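PDB 4OGZ: putative alpha-galactosidase/melibiase from Bacteroides fragilis, which probably hydrolyses terminal, non-reducing alpha-D-galactose residues of alpha-D-galactosides, including galactose oligosaccharides and galactomannans. Local coordinates for residues A[29-34]-A[59-64]; A[118-123]-A[171-176]; A[124-129]-A[177-182]; A[132-137]-A[374-379]; A[319-324]-A[358-363]. All blocks are in the same frame, centred on the assembly; numbering follows the deposited sequence.

From the N terminus, interaction 1 comes first: it closes a local loop within the Ig-like domain by pairing two antiparallel strands, and it is complete before the catalytic barrel begins. Its Leu30, Tyr32 and Ile60 side lies against segments of interactions 2, 3 and 4. Within the (beta/alpha)8 barrel, interactions 2 and 3 share helix 116-128, which packs first on helix 166-176 and then on the turn leading into strand 180-186; their segments alternate along the chain. Interaction 4 crosses both, tying the loop before strand 138-140 to the distant 374-379. The long loop it closes contains interaction 5, where the loop after strand 315-317 meets strand 358-360 and the turn behind it.

Interaction 1 (A[29-34]-A[59-64]); sequences FLFYIP and GIIKGK
Phe29 and Phe31 pair with Gly63 and Ile61 as the hydrogen-bonded pairs of an antiparallel ladder, whose strand axes run 178° apart. Four of the five backbone bonds belong to these pairs; the fifth, Ile33 N to Gly59 O (3.0 Å), closes the end. The packed face carries Phe29, Phe31 and Ile61. With CG2 anti to its backbone N, Ile61 lies alongside Phe29 and brings CG2 to 3.8 Å from Phe29 CE1. Its CD1 turns the other way, to the edge of the Phe31 ring and to Ile33 CD1 (4.1 Å). On the other face Leu30 CD1 meets Ile60 CG2 at 3.5 Å, and Ile60 CG1 sits at the edge of the Tyr32 ring, but towards Lys62 and Lys64 the contact runs out into solvent. Strand 52-55 flanks 60-64 in the sheet, strands 20-23 and 82-92 cover the Phe29 side, and Tyr32 OH reaches across to Asp133 of the barrel domain.

Interaction 2 (A[118-123]-A[171-176]); sequences LLLQTA and ADYLHE
Leu120 lays one methyl over a face of the Tyr173 ring. CD2 is displaced towards the rim, closest to Tyr173 CG at 3.4 Å. Measured from the ring centroid it lies 28° off the normal, a CH-pi contact. The other parts of the leucine follow the same face: Leu120 CB is 3.9 Å from Tyr173 CE1, and Leu120 CD1 is 4.0 Å from Tyr173 CD2. The ring is carried out to the neighbouring helix because Tyr173 CG is anti to its backbone N (chi1 -172°). Ala123 comes to the same ring differently, its CB lying at the edge, near the ring plane, 4.3 Å from Tyr173 CE1. That methyl also touches Leu174 CD1 at 3.9 Å, one layer deeper, where Leu174 and Leu119 both rest on Ile139 of strand 138-140. The two helices run almost exactly parallel, 2° apart with axes 10.1 Å from each other, as expected for successive outer helices of a (beta/alpha)8 barrel. Large side chains bridge that separation. Between the two segments the contact is wholly apolar, dispersion and CH-pi, while the phenol oxygen is served from elsewhere, by Asp124, one turn after Leu120 on helix 116-128. The ring thus offers an apolar face to Leu120 while its hydroxyl is hydrogen-bonded to Asp124.

Interaction 3 (A[124-129]-A[177-182]); sequences DAMVEN and RGFKLG
Phe179 pushes its ring against Met126 and Val127 just beyond a Schellman motif that ends helix 166-176. Gly178, with positive phi, is the C-prime residue of that motif; Phe179 N returns to Leu174 O and Gly178 N to His175 O, and the chain then enters strand 180-186 of the (beta/alpha)8 barrel. The apolar contacts gather on the far end of the Phe179 ring. Met126, modelled as selenomethionine, bends at its last torsion (chi3 67°), which carries CE to 3.5 Å from Phe179 CE1, while its CB lies 3.6 Å from Phe179 CZ. Its selenium is 5.2 Å from the ring centroid, an oblique Met-aromatic contact. Val127 CG2 supports the other side of the ring tip, 3.7 Å from Phe179 CE2, and also meets the aliphatic root of Arg177 at CB. Ile139 of strand 138-140 and Leu174 add to the packing round the phenylalanine.

The charged contact lies towards the surface. Asp124 OD1 and Arg177 NE form a long salt bridge of 3.7 Å in which the oxygen is off the guanidinium plane with no N-H aimed at it, leaving only electrostatic attraction. Arg177 NH1 bonds to Tyr173 O. The N-H of NE is instead taken up by a water: lying in the guanidinium plane at its edge, it accepts from Arg177 NE at 2.7 Å and donates to Asp124 OD1 at 2.6 Å.

Interaction 4 (A[132-137]-A[374-379]); sequences RDLGYA and ILLNKD
Leu134 faces a bend between two helices, its CA 6.6 Å from that of Lys378. Around it the chain turns without regular structure, Gly135 N bonding back to Arg132 O and Gly135 taking a positive phi of 104°. Opposite, helix 369-375 stops, Leu376 leaves helical geometry, and Asn377 is the N-cap of helix 378-384, its OD1 accepting a weak capping bond from Asp379 N and a further bond from Leu380 N. In the (beta/alpha)8 barrel, 132-137 is the loop leading into strand 138-140, and the bend follows the helix after the eighth strand; Asn377 and Asp379 also hydrogen-bond to Val445 and Tyr443. Leu134 drives CD1 into the bend, unusually close to Leu376 CA at 3.4 Å and 3.7 Å from Leu376 CB, while its CD2 lies across Lys378 at CB (4.2 Å). Tyr136 reaches in beside it: its hydroxyl donates to Leu375 O at 2.7 Å, in the carbonyl plane and on a lone pair, at a C=O...donor angle of 129°.

Interaction 5 (A[319-324]-A[358-363]); sequences DMLVVG and LLCGND
Val323 O and Asn362 OD1 grip one water from the two sides of the contact. The water donates to Val323 O at 2.7 Å and to Asn362 OD1 at 2.8 Å, and accepts from Gly361 N at 3.2 Å, so it bridges the two segments just beyond the strand end and satisfies three polar atoms in a buried place. Asn362 brings its amide there with CG between the backbone N and the carbonyl carbon (chi1 60°), the crowded position. Asn362 CB itself lies 3.3 Å from Val323 O. Within strand 358-360 a direct bond joins the segments, Leu321 N to Leu359 O at 2.9 Å, with the donor tilted from the carbonyl plane. A second water continues the link beyond it, from Asp319 O to Leu359 N. Leu321 carries the apolar part: its side chain points at the strand and sets CD1 4.2 Å from Cys360 SG and 4.3 Å from Leu358 CB. The Met320 side chain passes Leu359 at a slant, CG 4.1 Å from Leu359 CB, and its end leads away to Trp107 and Asn108. Gly361, without a side chain, lets Leu321 O come close to its backbone. His347 and Trp351 of helix 341-353 cover Leu321 from outside. Strand 358-360 bonds to 102-105, and the contact sets the loop that follows strand 315-317 against it, where the first and last strands of a (beta/alpha)8 barrel's sheet come round to each other.

Interaction 1 (A[29-34]-A[59-64])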
# COMPACT_ATOMS: atom_id res chain seq x y z
N PHE A 29 -7.93 14.25 -10.80
CA PHE A 29 -7.82 14.13 -9.34
C PHE A 29 -9.04 13.43 -8.77
O PHE A 29 -10.18 13.81 -9.08
CB PHE A 29 -7.77 15.48 -8.68
CG PHE A 29 -7.50 15.45 -7.17
CD1 PHE A 29 -8.52 15.27 -6.25
CD2 PHE A 29 -6.20 15.68 -6.69
CE1 PHE A 29 -8.25 15.28 -4.87
CE2 PHE A 29 -5.93 15.66 -5.34
CZ PHE A 29 -6.93 15.43 -4.43
N LEU A 30 -8.80 12.45 -7.90
CA LEU A 30 -9.83 11.69 -7.25
C LEU A 30 -9.39 11.31 -5.83
O LEU A 30 -8.29 10.76 -5.63
CB LEU A 30 -10.12 10.39 -8.05
CG LEU A 30 -11.26 9.58 -7.48
CD1 LEU A 30 -12.57 10.31 -7.61
CD2 LEU A 30 -11.32 8.20 -8.18
N PHE A 31 -10.23 11.58 -4.84
CA PHE A 31 -9.95 11.18 -3.44
C PHE A 31 -11.23 11.02 -2.64
O PHE A 31 -12.05 11.95 -2.54
CB PHE A 31 -9.03 12.19 -2.77
CG PHE A 31 -8.60 11.79 -1.37
CD1 PHE A 31 -7.71 10.75 -1.16
CD2 PHE A 31 -9.09 12.45 -0.28
CE1 PHE A 31 -7.34 10.37 0.13
CE2 PHE A 31 -8.72 12.09 1.01
CZ PHE A 31 -7.82 11.06 1.22
N TYR A 32 -11.45 9.80 -2.16
CA TYR A 32 -12.50 9.54 -1.18
C TYR A 32 -11.92 9.79 0.21
O TYR A 32 -10.88 9.24 0.57
CB TYR A 32 -13.01 8.11 -1.27
CG TYR A 32 -13.93 7.75 -0.13
CD1 TYR A 32 -15.24 8.19 -0.09
CD2 TYR A 32 -13.48 6.97 0.94
CE1 TYR A 32 -16.09 7.86 0.96
CE2 TYR A 32 -14.32 6.64 1.99
CZ TYR A 32 -15.63 7.12 1.99
OH TYR A 32 -16.48 6.80 3.00
N ILE A 33 -12.63 10.57 1.00
CA ILE A 33 -12.20 10.93 2.36
C ILE A 33 -12.52 9.77 3.29
O ILE A 33 -13.68 9.57 3.61
CB ILE A 33 -12.95 12.15 2.87
CG1 ILE A 33 -12.72 13.35 1.94
CG2 ILE A 33 -12.54 12.49 4.31
CD1 ILE A 33 -13.85 14.35 2.05
N PRO A 34 -11.49 9.06 3.76
CA PRO A 34 -11.78 7.88 4.59
C PRO A 34 -12.34 8.25 5.96
O PRO A 34 -11.67 8.91 6.77
CB PRO A 34 -10.41 7.21 4.70
CG PRO A 34 -9.56 7.81 3.64
CD PRO A 34 -10.05 9.19 3.50
N GLY A 59 -18.55 11.90 -0.21
CA GLY A 59 -17.24 12.08 0.39
C GLY A 59 -16.12 12.07 -0.62
O GLY A 59 -14.93 11.97 -0.26
N ILE A 60 -16.47 12.18 -1.90
CA ILE A 60 -15.49 12.11 -2.98
C ILE A 60 -15.15 13.52 -3.48
O ILE A 60 -16.06 14.27 -3.85
CB ILE A 60 -16.00 11.22 -4.14
CG1 ILE A 60 -16.03 9.75 -3.69
CG2 ILE A 60 -15.09 11.31 -5.33
CD1 ILE A 60 -16.77 8.83 -4.65
N ILE A 61 -13.86 13.83 -3.47
CA ILE A 61 -13.31 15.03 -4.07
C ILE A 61 -12.77 14.67 -5.46
O ILE A 61 -12.10 13.64 -5.64
CB ILE A 61 -12.17 15.61 -3.24
CG1 ILE A 61 -12.69 16.00 -1.87
CG2 ILE A 61 -11.56 16.85 -3.90
CD1 ILE A 61 -11.54 16.13 -0.88
N LYS A 62 -13.15 15.47 -6.44
CA LYS A 62 -12.93 15.14 -7.84
C LYS A 62 -12.64 16.42 -8.62
O LYS A 62 -13.20 17.46 -8.34
CB LYS A 62 -14.19 14.43 -8.35
CG LYS A 62 -14.31 14.26 -9.83
CD LYS A 62 -15.60 13.53 -10.23
CE LYS A 62 -15.60 12.99 -11.70
NZ LYS A 62 -14.56 11.98 -12.11
N GLY A 63 -11.75 16.31 -9.60
CA GLY A 63 -11.58 17.31 -10.60
C GLY A 63 -10.18 17.29 -11.17
O GLY A 63 -9.64 16.25 -11.46
N LYS A 64 -9.60 18.47 -11.29
CA LYS A 64 -8.29 18.63 -11.86
C LYS A 64 -7.76 19.98 -11.41
O LYS A 64 -8.46 20.97 -11.56
CB LYS A 64 -8.38 18.61 -13.36
CG LYS A 64 -7.17 19.20 -14.04
CD LYS A 64 -6.96 18.62 -15.43
CE LYS A 64 -8.11 18.94 -16.36
NZ LYS A 64 -7.90 18.29 -17.68

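Interaction 2 (A[118-123]-A[171-176])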
# COMPACT_ATOMS: atom_id res chain seq x y z
N LEU A 118 -14.95 -10.18 -10.13
CA LEU A 118 -14.09 -10.21 -8.96
C LEU A 118 -13.73 -8.77 -8.57
O LEU A 118 -13.78 -8.39 -7.39
CB LEU A 118 -12.80 -10.99 -9.24
CG LEU A 118 -11.72 -10.92 -8.13
CD1 LEU A 118 -12.17 -11.59 -6.82
CD2 LEU A 118 -10.39 -11.52 -8.58
N LEU A 119 -13.33 -8.00 -9.57
CA LEU A 119 -12.89 -6.63 -9.34
C LEU A 119 -14.02 -5.76 -8.79
O LEU A 119 -13.81 -5.11 -7.77
CB LEU A 119 -12.29 -6.01 -10.60
CG LEU A 119 -10.81 -6.28 -10.92
CD1 LEU A 119 -9.87 -5.35 -10.18
CD2 LEU A 119 -10.34 -7.70 -10.61
N LEU A 120 -15.19 -5.76 -9.42
CA LEU A 120 -16.29 -4.94 -8.93
C LEU A 120 -16.72 -5.42 -7.54
O LEU A 120 -16.91 -4.62 -6.64
CB LEU A 120 -17.49 -4.93 -9.87
CG LEU A 120 -17.29 -4.65 -11.36
CD1 LEU A 120 -18.61 -4.53 -12.04
CD2 LEU A 120 -16.47 -3.39 -11.60
N GLN A 121 -16.83 -6.75 -7.35
CA GLN A 121 -17.17 -7.30 -6.01
C GLN A 121 -16.15 -6.95 -4.91
O GLN A 121 -16.51 -6.78 -3.75
CB GLN A 121 -17.33 -8.83 -6.05
CG GLN A 121 -18.60 -9.37 -6.68
CD GLN A 121 -18.51 -10.87 -7.03
OE1 GLN A 121 -17.50 -11.52 -6.78
NE2 GLN A 121 -19.54 -11.39 -7.64
N THR A 122 -14.89 -6.82 -5.28
CA THR A 122 -13.84 -6.48 -4.35
C THR A 122 -13.99 -5.00 -3.95
O THR A 122 -13.91 -4.66 -2.79
CB THR A 122 -12.46 -6.77 -4.98
OG1 THR A 122 -12.30 -8.20 -5.03
CG2 THR A 122 -11.31 -6.13 -4.18
N ALA A 123 -14.24 -4.14 -4.92
CA ALA A 123 -14.55 -2.73 -4.65
C ALA A 123 -15.76 -2.60 -3.70
O ALA A 123 -15.72 -1.85 -2.73
CB ALA A 123 -14.79 -2.01 -5.97
N ALA A 171 -12.34 0.48 -14.40
CA ALA A 171 -11.82 1.75 -13.93
C ALA A 171 -12.98 2.68 -13.55
O ALA A 171 -12.94 3.31 -12.51
CB ALA A 171 -10.94 2.36 -14.98
N ASP A 172 -13.95 2.82 -14.44
CA ASP A 172 -15.05 3.75 -14.22
C ASP A 172 -15.77 3.40 -12.93
O ASP A 172 -16.11 4.27 -12.09
CB ASP A 172 -16.01 3.74 -15.40
CG ASP A 172 -15.46 4.52 -16.62
OD1 ASP A 172 -14.39 5.16 -16.52
OD2 ASP A 172 -16.10 4.47 -17.70
N TYR A 173 -16.02 2.09 -12.74
CA TYR A 173 -16.74 1.63 -11.60
C TYR A 173 -16.00 1.93 -10.31
O TYR A 173 -16.61 2.31 -9.30
CB TYR A 173 -17.00 0.11 -11.73
CG TYR A 173 -17.88 -0.44 -10.71
CD1 TYR A 173 -17.39 -0.78 -9.44
CD2 TYR A 173 -19.23 -0.69 -10.99
CE1 TYR A 173 -18.24 -1.37 -8.50
CE2 TYR A 173 -20.07 -1.22 -10.04
CZ TYR A 173 -19.57 -1.57 -8.81
OH TYR A 173 -20.42 -2.07 -7.88
N LEU A 174 -14.67 1.75 -10.36
CA LEU A 174 -13.82 1.92 -9.24
C LEU A 174 -13.77 3.43 -8.89
O LEU A 174 -13.93 3.82 -7.73
CB LEU A 174 -12.42 1.39 -9.54
CG LEU A 174 -12.07 -0.03 -9.07
CD1 LEU A 174 -13.20 -1.02 -9.34
CD2 LEU A 174 -10.81 -0.53 -9.72
N HIS A 175 -13.57 4.26 -9.91
CA HIS A 175 -13.49 5.73 -9.68
C HIS A 175 -14.78 6.31 -9.12
O HIS A 175 -14.75 7.22 -8.28
CB HIS A 175 -13.15 6.44 -10.98
CG HIS A 175 -11.80 6.13 -11.50
ND1 HIS A 175 -11.48 6.24 -12.84
CD2 HIS A 175 -10.69 5.69 -10.89
CE1 HIS A 175 -10.23 5.87 -13.02
NE2 HIS A 175 -9.74 5.52 -11.86
N GLU A 176 -15.93 5.76 -9.52
CA GLU A 176 -17.22 6.16 -8.96
C GLU A 176 -17.20 6.10 -7.41
O GLU A 176 -17.87 6.88 -6.73
CB GLU A 176 -18.31 5.25 -9.48
CG GLU A 176 -19.59 5.94 -9.85
CD GLU A 176 -20.70 4.95 -10.20
OE1 GLU A 176 -20.40 3.86 -10.77
OE2 GLU A 176 -21.87 5.27 -9.89

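Interaction 3 (A[124-129]-A[177-182])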
# COMPACT_ATOMS: atom_id res chain seq x y z
N ASP A 124 -16.84 -3.36 -3.98
CA ASP A 124 -18.06 -3.30 -3.16
C ASP A 124 -17.76 -3.76 -1.74
O ASP A 124 -18.32 -3.25 -0.78
CB ASP A 124 -19.19 -4.20 -3.74
CG ASP A 124 -19.73 -3.71 -5.12
OD1 ASP A 124 -19.56 -2.52 -5.51
OD2 ASP A 124 -20.35 -4.54 -5.80
N ALA A 125 -16.94 -4.80 -1.60
CA ALA A 125 -16.63 -5.31 -0.29
C ALA A 125 -15.89 -4.24 0.51
O ALA A 125 -16.19 -3.99 1.67
CB ALA A 125 -15.81 -6.57 -0.39
N MSE A 126 -14.94 -3.58 -0.14
CA MSE A 126 -14.10 -2.58 0.52
C MSE A 126 -14.90 -1.37 0.90
O MSE A 126 -14.63 -0.73 1.94
CB MSE A 126 -12.95 -2.24 -0.43
CG MSE A 126 -11.81 -3.25 -0.31
SE MSE A 126 -10.56 -3.14 -1.84
CE MSE A 126 -9.83 -1.37 -1.46
N VAL A 127 -15.89 -1.01 0.08
CA VAL A 127 -16.84 0.03 0.46
C VAL A 127 -17.56 -0.33 1.76
O VAL A 127 -17.68 0.49 2.66
CB VAL A 127 -17.86 0.25 -0.66
CG1 VAL A 127 -19.10 0.98 -0.16
CG2 VAL A 127 -17.20 1.01 -1.80
N GLU A 128 -18.00 -1.57 1.86
CA GLU A 128 -18.91 -1.99 2.89
C GLU A 128 -18.23 -2.55 4.13
O GLU A 128 -18.87 -2.63 5.17
CB GLU A 128 -19.86 -3.08 2.31
CG GLU A 128 -20.85 -2.57 1.27
CD GLU A 128 -21.44 -3.67 0.41
OE1 GLU A 128 -21.51 -4.84 0.87
OE2 GLU A 128 -21.83 -3.37 -0.75
N ASN A 129 -16.96 -2.93 4.05
CA ASN A 129 -16.35 -3.68 5.14
C ASN A 129 -15.42 -2.88 6.02
O ASN A 129 -14.81 -3.46 6.91
CB ASN A 129 -15.62 -4.94 4.62
CG ASN A 129 -14.36 -4.62 3.82
OD1 ASN A 129 -13.85 -3.51 3.83
ND2 ASN A 129 -13.87 -5.63 3.11
N ARG A 177 -16.42 5.18 -6.88
CA ARG A 177 -16.33 4.95 -5.44
C ARG A 177 -15.03 5.44 -4.78
O ARG A 177 -14.79 5.16 -3.62
CB ARG A 177 -16.49 3.44 -5.20
CG ARG A 177 -17.85 2.94 -5.58
CD ARG A 177 -17.88 1.47 -6.01
NE ARG A 177 -19.27 1.09 -6.29
CZ ARG A 177 -19.90 1.36 -7.41
NH1 ARG A 177 -19.29 1.97 -8.41
NH2 ARG A 177 -21.18 1.05 -7.54
N GLY A 178 -14.19 6.15 -5.53
CA GLY A 178 -13.01 6.76 -4.98
C GLY A 178 -11.80 5.85 -5.03
O GLY A 178 -10.77 6.17 -4.47
N PHE A 179 -11.92 4.71 -5.71
CA PHE A 179 -10.84 3.73 -5.84
C PHE A 179 -9.98 4.04 -7.04
O PHE A 179 -10.42 4.69 -7.97
CB PHE A 179 -11.38 2.27 -5.99
CG PHE A 179 -12.08 1.73 -4.77
CD1 PHE A 179 -11.42 1.60 -3.57
CD2 PHE A 179 -13.40 1.31 -4.83
CE1 PHE A 179 -12.05 1.10 -2.45
CE2 PHE A 179 -14.04 0.77 -3.74
CZ PHE A 179 -13.38 0.69 -2.53
N LYS A 180 -8.74 3.54 -6.98
CA LYS A 180 -7.77 3.66 -8.04
C LYS A 180 -7.58 2.30 -8.67
O LYS A 180 -7.68 1.27 -7.98
CB LYS A 180 -6.44 4.15 -7.51
CG LYS A 180 -6.48 5.51 -6.80
CD LYS A 180 -6.85 6.63 -7.75
CE LYS A 180 -7.26 7.90 -7.01
NZ LYS A 180 -6.19 8.39 -6.11
N LEU A 181 -7.38 2.31 -9.99
CA LEU A 181 -7.17 1.05 -10.75
C LEU A 181 -5.70 0.85 -11.05
O LEU A 181 -5.04 1.74 -11.61
CB LEU A 181 -7.97 1.05 -12.04
CG LEU A 181 -7.70 -0.17 -12.94
CD1 LEU A 181 -8.16 -1.44 -12.24
CD2 LEU A 181 -8.35 -0.06 -14.29
N GLY A 182 -5.17 -0.29 -10.64
CA GLY A 182 -3.84 -0.73 -11.01
C GLY A 182 -3.89 -1.80 -12.10
O GLY A 182 -4.84 -2.58 -12.17
O HOH W 1 -20.16 -0.35 -4.17

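Interaction 4 (A[132-137]-A[374-379])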
# COMPACT_ATOMS: atom_id res chain seq x y z
N ARG A 132 -12.20 0.82 2.84
CA ARG A 132 -12.17 2.13 2.17
C ARG A 132 -12.09 3.26 3.17
O ARG A 132 -11.44 4.30 2.93
CB ARG A 132 -13.40 2.33 1.27
CG ARG A 132 -13.33 3.57 0.40
CD ARG A 132 -14.48 3.69 -0.57
NE ARG A 132 -15.73 4.01 0.11
CZ ARG A 132 -16.74 4.69 -0.43
NH1 ARG A 132 -16.69 5.13 -1.67
NH2 ARG A 132 -17.81 4.89 0.29
N ASP A 133 -12.74 3.08 4.31
CA ASP A 133 -12.73 4.16 5.32
C ASP A 133 -11.47 4.20 6.19
O ASP A 133 -11.30 5.14 6.98
CB ASP A 133 -14.02 4.07 6.15
CG ASP A 133 -15.21 4.50 5.34
OD1 ASP A 133 -15.18 5.67 4.91
OD2 ASP A 133 -16.13 3.68 5.08
N LEU A 134 -10.57 3.24 5.97
CA LEU A 134 -9.22 3.26 6.53
C LEU A 134 -8.15 3.54 5.51
O LEU A 134 -6.95 3.55 5.83
CB LEU A 134 -8.94 1.93 7.24
CG LEU A 134 -9.85 1.71 8.44
CD1 LEU A 134 -9.47 0.43 9.15
CD2 LEU A 134 -9.79 2.86 9.44
N GLY A 135 -8.55 3.88 4.30
CA GLY A 135 -7.60 4.43 3.33
C GLY A 135 -7.15 3.49 2.27
O GLY A 135 -6.37 3.87 1.40
N TYR A 136 -7.68 2.25 2.30
CA TYR A 136 -7.40 1.34 1.24
C TYR A 136 -8.11 1.87 -0.01
O TYR A 136 -9.35 2.06 -0.02
CB TYR A 136 -7.91 -0.07 1.59
CG TYR A 136 -7.17 -0.76 2.73
CD1 TYR A 136 -6.02 -1.49 2.51
CD2 TYR A 136 -7.63 -0.67 4.03
CE1 TYR A 136 -5.34 -2.12 3.54
CE2 TYR A 136 -6.98 -1.30 5.08
CZ TYR A 136 -5.84 -2.04 4.83
OH TYR A 136 -5.24 -2.73 5.88
N ALA A 137 -7.33 2.11 -1.06
CA ALA A 137 -7.89 2.71 -2.26
C ALA A 137 -7.52 2.05 -3.58
O ALA A 137 -8.25 2.18 -4.55
CB ALA A 137 -7.42 4.20 -2.30
N ILE A 374 -6.73 -7.44 12.17
CA ILE A 374 -5.40 -7.00 11.78
C ILE A 374 -5.49 -5.87 10.74
O ILE A 374 -4.98 -4.77 10.96
CB ILE A 374 -4.58 -8.17 11.22
CG1 ILE A 374 -4.33 -9.21 12.35
CG2 ILE A 374 -3.28 -7.67 10.63
CD1 ILE A 374 -3.90 -10.58 11.86
N LEU A 375 -6.19 -6.15 9.64
CA LEU A 375 -6.22 -5.22 8.50
C LEU A 375 -6.99 -3.92 8.75
O LEU A 375 -6.85 -2.97 8.00
CB LEU A 375 -6.86 -5.92 7.30
CG LEU A 375 -6.07 -7.09 6.72
CD1 LEU A 375 -6.82 -7.61 5.50
CD2 LEU A 375 -4.65 -6.72 6.32
N LEU A 376 -7.87 -3.92 9.76
CA LEU A 376 -8.60 -2.72 10.11
C LEU A 376 -8.01 -2.05 11.36
O LEU A 376 -8.72 -1.33 12.02
CB LEU A 376 -10.11 -3.03 10.28
CG LEU A 376 -10.86 -3.60 9.06
CD1 LEU A 376 -12.33 -3.75 9.41
CD2 LEU A 376 -10.74 -2.77 7.80
N ASN A 377 -6.75 -2.29 11.70
CA ASN A 377 -6.17 -1.66 12.87
C ASN A 377 -5.80 -0.24 12.47
O ASN A 377 -4.79 -0.03 11.80
CB ASN A 377 -4.93 -2.38 13.40
CG ASN A 377 -4.42 -1.77 14.70
OD1 ASN A 377 -4.27 -0.53 14.81
ND2 ASN A 377 -4.09 -2.61 15.67
N LYS A 378 -6.66 0.69 12.84
CA LYS A 378 -6.55 2.10 12.46
C LYS A 378 -5.24 2.73 12.92
O LYS A 378 -4.74 3.69 12.28
CB LYS A 378 -7.75 2.81 13.09
CG LYS A 378 -7.74 4.31 13.13
CD LYS A 378 -8.88 4.76 14.05
CE LYS A 378 -9.36 6.17 13.76
NZ LYS A 378 -10.85 6.26 13.65
N ASP A 379 -4.71 2.25 14.04
CA ASP A 379 -3.55 2.86 14.67
C ASP A 379 -2.28 2.44 13.97
O ASP A 379 -1.41 3.27 13.70
CB ASP A 379 -3.46 2.49 16.16
CG ASP A 379 -4.62 3.06 16.99
OD1 ASP A 379 -5.13 4.14 16.64
OD2 ASP A 379 -5.01 2.41 18.00

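Interaction 5 (A[319-324]-A[358-363])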
# COMPACT_ATOMS: atom_id res chain seq x y z
N ASP A 319 6.63 -6.35 -0.95
CA ASP A 319 5.65 -7.16 -1.61
C ASP A 319 4.30 -7.18 -0.87
O ASP A 319 4.16 -6.67 0.24
CB ASP A 319 6.16 -8.61 -1.84
CG ASP A 319 5.57 -9.24 -3.10
OD1 ASP A 319 4.70 -8.59 -3.74
OD2 ASP A 319 5.99 -10.39 -3.45
N MSE A 320 3.34 -7.81 -1.54
CA MSE A 320 1.94 -7.83 -1.13
C MSE A 320 1.73 -8.54 0.18
O MSE A 320 2.44 -9.49 0.52
CB MSE A 320 1.16 -8.43 -2.32
CG MSE A 320 1.21 -7.52 -3.59
SE MSE A 320 0.89 -8.53 -5.28
CE MSE A 320 2.35 -9.84 -5.35
N LEU A 321 0.75 -8.07 0.96
CA LEU A 321 0.37 -8.70 2.22
C LEU A 321 -0.21 -10.09 2.00
O LEU A 321 -0.89 -10.33 1.00
CB LEU A 321 -0.66 -7.89 2.95
CG LEU A 321 -0.22 -6.48 3.35
CD1 LEU A 321 -1.41 -5.67 3.83
CD2 LEU A 321 0.84 -6.59 4.44
N VAL A 322 0.11 -11.00 2.92
CA VAL A 322 -0.39 -12.37 2.90
C VAL A 322 -1.30 -12.66 4.09
O VAL A 322 -1.78 -13.79 4.27
CB VAL A 322 0.77 -13.41 2.81
CG1 VAL A 322 1.47 -13.30 1.46
CG2 VAL A 322 1.75 -13.27 3.97
N VAL A 323 -1.59 -11.61 4.86
CA VAL A 323 -2.59 -11.61 5.92
C VAL A 323 -3.88 -12.22 5.40
O VAL A 323 -4.39 -11.77 4.37
CB VAL A 323 -2.90 -10.16 6.42
CG1 VAL A 323 -3.98 -10.14 7.48
CG2 VAL A 323 -1.64 -9.48 6.94
N GLY A 324 -4.36 -13.26 6.07
CA GLY A 324 -5.69 -13.78 5.78
C GLY A 324 -5.76 -14.88 4.73
O GLY A 324 -6.84 -15.31 4.36
N LEU A 358 0.62 -1.19 1.48
CA LEU A 358 -0.23 -2.14 2.18
C LEU A 358 -1.21 -2.65 1.13
O LEU A 358 -2.36 -2.24 1.07
CB LEU A 358 -0.94 -1.46 3.36
CG LEU A 358 0.01 -0.87 4.41
CD1 LEU A 358 -0.74 -0.03 5.45
CD2 LEU A 358 0.81 -2.01 5.07
N LEU A 359 -0.70 -3.46 0.22
CA LEU A 359 -1.53 -4.11 -0.80
C LEU A 359 -2.00 -5.50 -0.34
O LEU A 359 -1.24 -6.47 -0.41
CB LEU A 359 -0.76 -4.23 -2.14
CG LEU A 359 -0.28 -2.83 -2.68
CD1 LEU A 359 0.37 -3.04 -4.02
CD2 LEU A 359 -1.43 -1.83 -2.78
N CYS A 360 -3.25 -5.63 0.06
CA CYS A 360 -3.73 -6.94 0.52
C CYS A 360 -3.75 -7.92 -0.60
O CYS A 360 -4.10 -7.61 -1.76
CB CYS A 360 -5.13 -6.87 1.15
SG CYS A 360 -5.34 -5.60 2.42
N GLY A 361 -3.48 -9.17 -0.23
CA GLY A 361 -3.44 -10.27 -1.18
C GLY A 361 -4.48 -11.33 -0.93
O GLY A 361 -4.60 -12.24 -1.73
N ASN A 362 -5.24 -11.20 0.15
CA ASN A 362 -6.32 -12.13 0.47
C ASN A 362 -7.58 -11.78 -0.29
O ASN A 362 -7.64 -10.77 -0.98
CB ASN A 362 -6.60 -12.11 1.98
CG ASN A 362 -7.03 -10.73 2.49
OD1 ASN A 362 -6.38 -9.73 2.22
ND2 ASN A 362 -8.13 -10.69 3.24
N ASP A 363 -8.59 -12.62 -0.14
CA ASP A 363 -9.93 -12.33 -0.67
C ASP A 363 -10.68 -11.46 0.31
O ASP A 363 -11.24 -11.96 1.25
CB ASP A 363 -10.71 -13.63 -0.94
CG ASP A 363 -12.03 -13.40 -1.69
OD1 ASP A 363 -12.40 -12.24 -1.97
OD2 ASP A 363 -12.69 -14.40 -2.06
O HOH W 2 2.03 -4.73 0.38
O HOH W 3 -3.66 -9.55 2.96
O HOH W 4 -8.08 -14.73 1.34